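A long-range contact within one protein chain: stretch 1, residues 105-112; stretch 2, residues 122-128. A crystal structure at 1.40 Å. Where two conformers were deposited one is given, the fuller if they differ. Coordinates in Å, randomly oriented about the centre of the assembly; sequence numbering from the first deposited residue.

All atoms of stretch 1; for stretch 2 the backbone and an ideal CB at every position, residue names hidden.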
# COMPACT_ATOMS: atom_id res chain seq x y z
N ARG A 105 -2.42 -7.80 -8.61
CA ARG A 105 -2.59 -6.69 -9.53
C ARG A 105 -1.69 -5.51 -9.13
O ARG A 105 -1.11 -4.85 -9.98
CB ARG A 105 -4.05 -6.26 -9.62
CG ARG A 105 -4.89 -7.13 -10.52
CD ARG A 105 -6.32 -6.56 -10.71
NE ARG A 105 -7.14 -6.69 -9.51
CZ ARG A 105 -7.66 -5.70 -8.79
NH1 ARG A 105 -7.45 -4.41 -9.07
NH2 ARG A 105 -8.43 -6.04 -7.73
N LEU A 106 -1.58 -5.27 -7.83
CA LEU A 106 -0.70 -4.22 -7.33
C LEU A 106 0.76 -4.48 -7.73
O LEU A 106 1.47 -3.58 -8.19
CB LEU A 106 -0.83 -4.06 -5.81
CG LEU A 106 -2.18 -3.50 -5.33
CD1 LEU A 106 -2.27 -3.56 -3.86
CD2 LEU A 106 -2.43 -2.08 -5.92
N ILE A 107 1.24 -5.69 -7.50
CA ILE A 107 2.63 -6.02 -7.85
C ILE A 107 2.84 -5.78 -9.37
O ILE A 107 3.82 -5.17 -9.79
CB ILE A 107 2.98 -7.48 -7.43
CG1 ILE A 107 3.07 -7.57 -5.91
CG2 ILE A 107 4.28 -7.94 -8.09
CD1 ILE A 107 3.01 -8.93 -5.40
N GLU A 108 1.90 -6.21 -10.17
CA GLU A 108 2.02 -6.03 -11.63
C GLU A 108 2.08 -4.55 -12.02
O GLU A 108 2.97 -4.12 -12.82
CB GLU A 108 0.86 -6.70 -12.37
CG GLU A 108 1.06 -6.68 -13.91
CD GLU A 108 2.48 -7.08 -14.30
OE1 GLU A 108 2.92 -8.16 -13.83
OE2 GLU A 108 3.15 -6.32 -15.05
N MSE A 109 1.19 -3.78 -11.43
CA MSE A 109 1.13 -2.37 -11.81
C MSE A 109 2.35 -1.59 -11.35
O MSE A 109 2.73 -0.63 -12.01
CB MSE A 109 -0.14 -1.73 -11.32
CG MSE A 109 -0.17 -1.36 -9.86
SE MSE A 109 -1.85 -0.45 -9.35
CE MSE A 109 -2.95 -1.49 -10.67
N LEU A 110 2.97 -1.99 -10.25
CA LEU A 110 4.16 -1.32 -9.74
C LEU A 110 5.48 -1.80 -10.32
O LEU A 110 6.55 -1.38 -9.90
CB LEU A 110 4.17 -1.36 -8.22
CG LEU A 110 3.00 -0.70 -7.48
CD1 LEU A 110 3.15 -0.77 -5.95
CD2 LEU A 110 2.85 0.78 -7.96
N ALA A 111 5.41 -2.73 -11.26
CA ALA A 111 6.60 -3.30 -11.80
C ALA A 111 7.25 -2.41 -12.87
O ALA A 111 8.48 -2.44 -13.03
CB ALA A 111 6.29 -4.66 -12.38
N ALA A 112 6.47 -1.64 -13.62
CA ALA A 112 7.03 -0.91 -14.80
C ALA A 112 7.86 0.24 -14.37
O ALA A 112 7.50 0.90 -13.41
CB ALA A 112 5.94 -0.39 -15.69
N UNK A 122 14.17 2.20 -12.00
CA UNK A 122 13.65 0.87 -11.62
C UNK A 122 12.59 0.96 -10.56
O UNK A 122 12.72 1.59 -9.51
CB UNK A 122 14.78 -0.03 -11.12
N UNK A 123 11.45 0.36 -10.89
CA UNK A 123 10.35 0.25 -9.91
C UNK A 123 10.40 -1.23 -9.43
O UNK A 123 11.47 -1.80 -9.31
CB UNK A 123 8.99 0.62 -10.52
N UNK A 124 9.27 -1.86 -9.13
CA UNK A 124 9.25 -3.16 -8.48
C UNK A 124 8.88 -2.94 -7.03
O UNK A 124 9.38 -2.04 -6.40
CB UNK A 124 10.59 -3.88 -8.61
N UNK A 125 8.03 -3.79 -6.50
CA UNK A 125 7.57 -3.66 -5.13
C UNK A 125 7.50 -5.01 -4.43
O UNK A 125 7.49 -6.08 -5.09
CB UNK A 125 6.20 -2.98 -5.10
N UNK A 126 7.42 -4.95 -3.11
CA UNK A 126 7.15 -6.09 -2.26
C UNK A 126 5.96 -5.77 -1.41
O UNK A 126 5.72 -4.58 -1.15
CB UNK A 126 8.36 -6.45 -1.40
N UNK A 127 5.19 -6.75 -1.01
CA UNK A 127 4.01 -6.50 -0.22
C UNK A 127 3.72 -7.58 0.78
O UNK A 127 4.16 -8.76 0.62
CB UNK A 127 2.80 -6.32 -1.14
N UNK A 128 3.02 -7.19 1.83
CA UNK A 128 2.52 -8.10 2.86
C UNK A 128 1.07 -7.84 3.10
O UNK A 128 0.64 -6.66 3.05
CB UNK A 128 3.31 -7.96 4.16

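Helix 105-109 of stretch 1 and strand 125-128 of stretch 2 run nearly antiparallel, at 165°, with axes 8.4 Å apart at closest approach. Position 122 points its CA-to-CB bond away, and no atom of stretch 1 lies within 5.5 Å of the ideal CB. Almost any residue would suit; the deposited one is Ala-122.

At position 123 the CB points toward stretch 1 and sits tightly among carbonyl oxygens, 3.2 Å from Leu-110 O and 3.3 Å from Ala-112 O in its ideal place. A CB branch would have to be fitted into this crowded setting, so a flexible chain not branched at CB and able to reach the apolar side chain of Leu-110 is the easier choice; leucine or methionine would be plausible. The residue is Met-123, present as selenomethionine. Its chain is kinked, with chi2 at -100° between wells, and Met-123 CE comes 4.1 Å from Leu-110 CD2. Its backbone is tied in as well: water 2 accepts from Met-123 N and donates to Ala-111 O, both at 2.9 Å.

Position 124 has phi/psi of 104°/138°, at which a CB would jam against the carbonyl oxygen of the preceding residue. This by itself calls for glycine; stretch 1 adds no clash, the nearest atom to the ideal CB being Leu-110 O at 4.9 Å. Gly-124 donates from its N to Leu-110 O at 2.9 Å, with an angle of 155°, the one direct hydrogen bond joining the stretches.

The CB of position 125 points toward stretch 1, 3.9 Å from Leu-110 CD1 and 5.4 Å from Ile-107 CA. Facing the helix backbone at this range, a small residue such as alanine, serine or threonine is reasonable. It is Ser-125, in the p rotamer, whose OG packs 3.7 Å from Leu-110 CB and 3.9 Å from Ile-107 CA. Water 1 links the backbones here, accepting from Ser-125 N at 2.9 Å and donating to Ile-107 O at 2.7 Å.

In the alternation of the strand, position 126 points away and meets nothing of stretch 1, so stretch 1 sets no demand and many side chains would serve. Ser-126 uses its OG elsewhere in the structure.

Position 127 turns toward the helix again, its ideal CB 4.9 Å from Ile-107 CG1. With aliphatic Leu-106 and Ile-107 in front of it, leucine, isoleucine, valine or methionine would fit. Leu-127 extends CD2 to 3.8 Å from Ile-107 CG1 and 4.2 Å from Leu-106 CB, an apolar contact with both residues.

Position 128 lies beyond reach of stretch 1, which sets no demand there; Gly-128 occupies it.

Stretch 2, residues 122-128: AMGSSLG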
# COMPACT_ATOMS: atom_id res chain seq x y z
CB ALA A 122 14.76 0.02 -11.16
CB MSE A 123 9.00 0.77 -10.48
CG MSE A 123 8.87 2.29 -10.73
SE MSE A 123 7.91 3.47 -9.42
CE MSE A 123 6.16 2.64 -9.44
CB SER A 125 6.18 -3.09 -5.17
OG SER A 125 5.25 -3.96 -5.82
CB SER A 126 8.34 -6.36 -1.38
OG SER A 126 9.47 -6.74 -2.14
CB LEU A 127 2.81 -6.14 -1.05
CG LEU A 127 2.21 -7.05 -2.02
CD1 LEU A 127 1.41 -8.12 -1.33
CD2 LEU A 127 1.26 -6.20 -2.88
O HOH W 1 6.16 -4.86 -8.47
O HOH W 2 11.21 -1.43 -13.19
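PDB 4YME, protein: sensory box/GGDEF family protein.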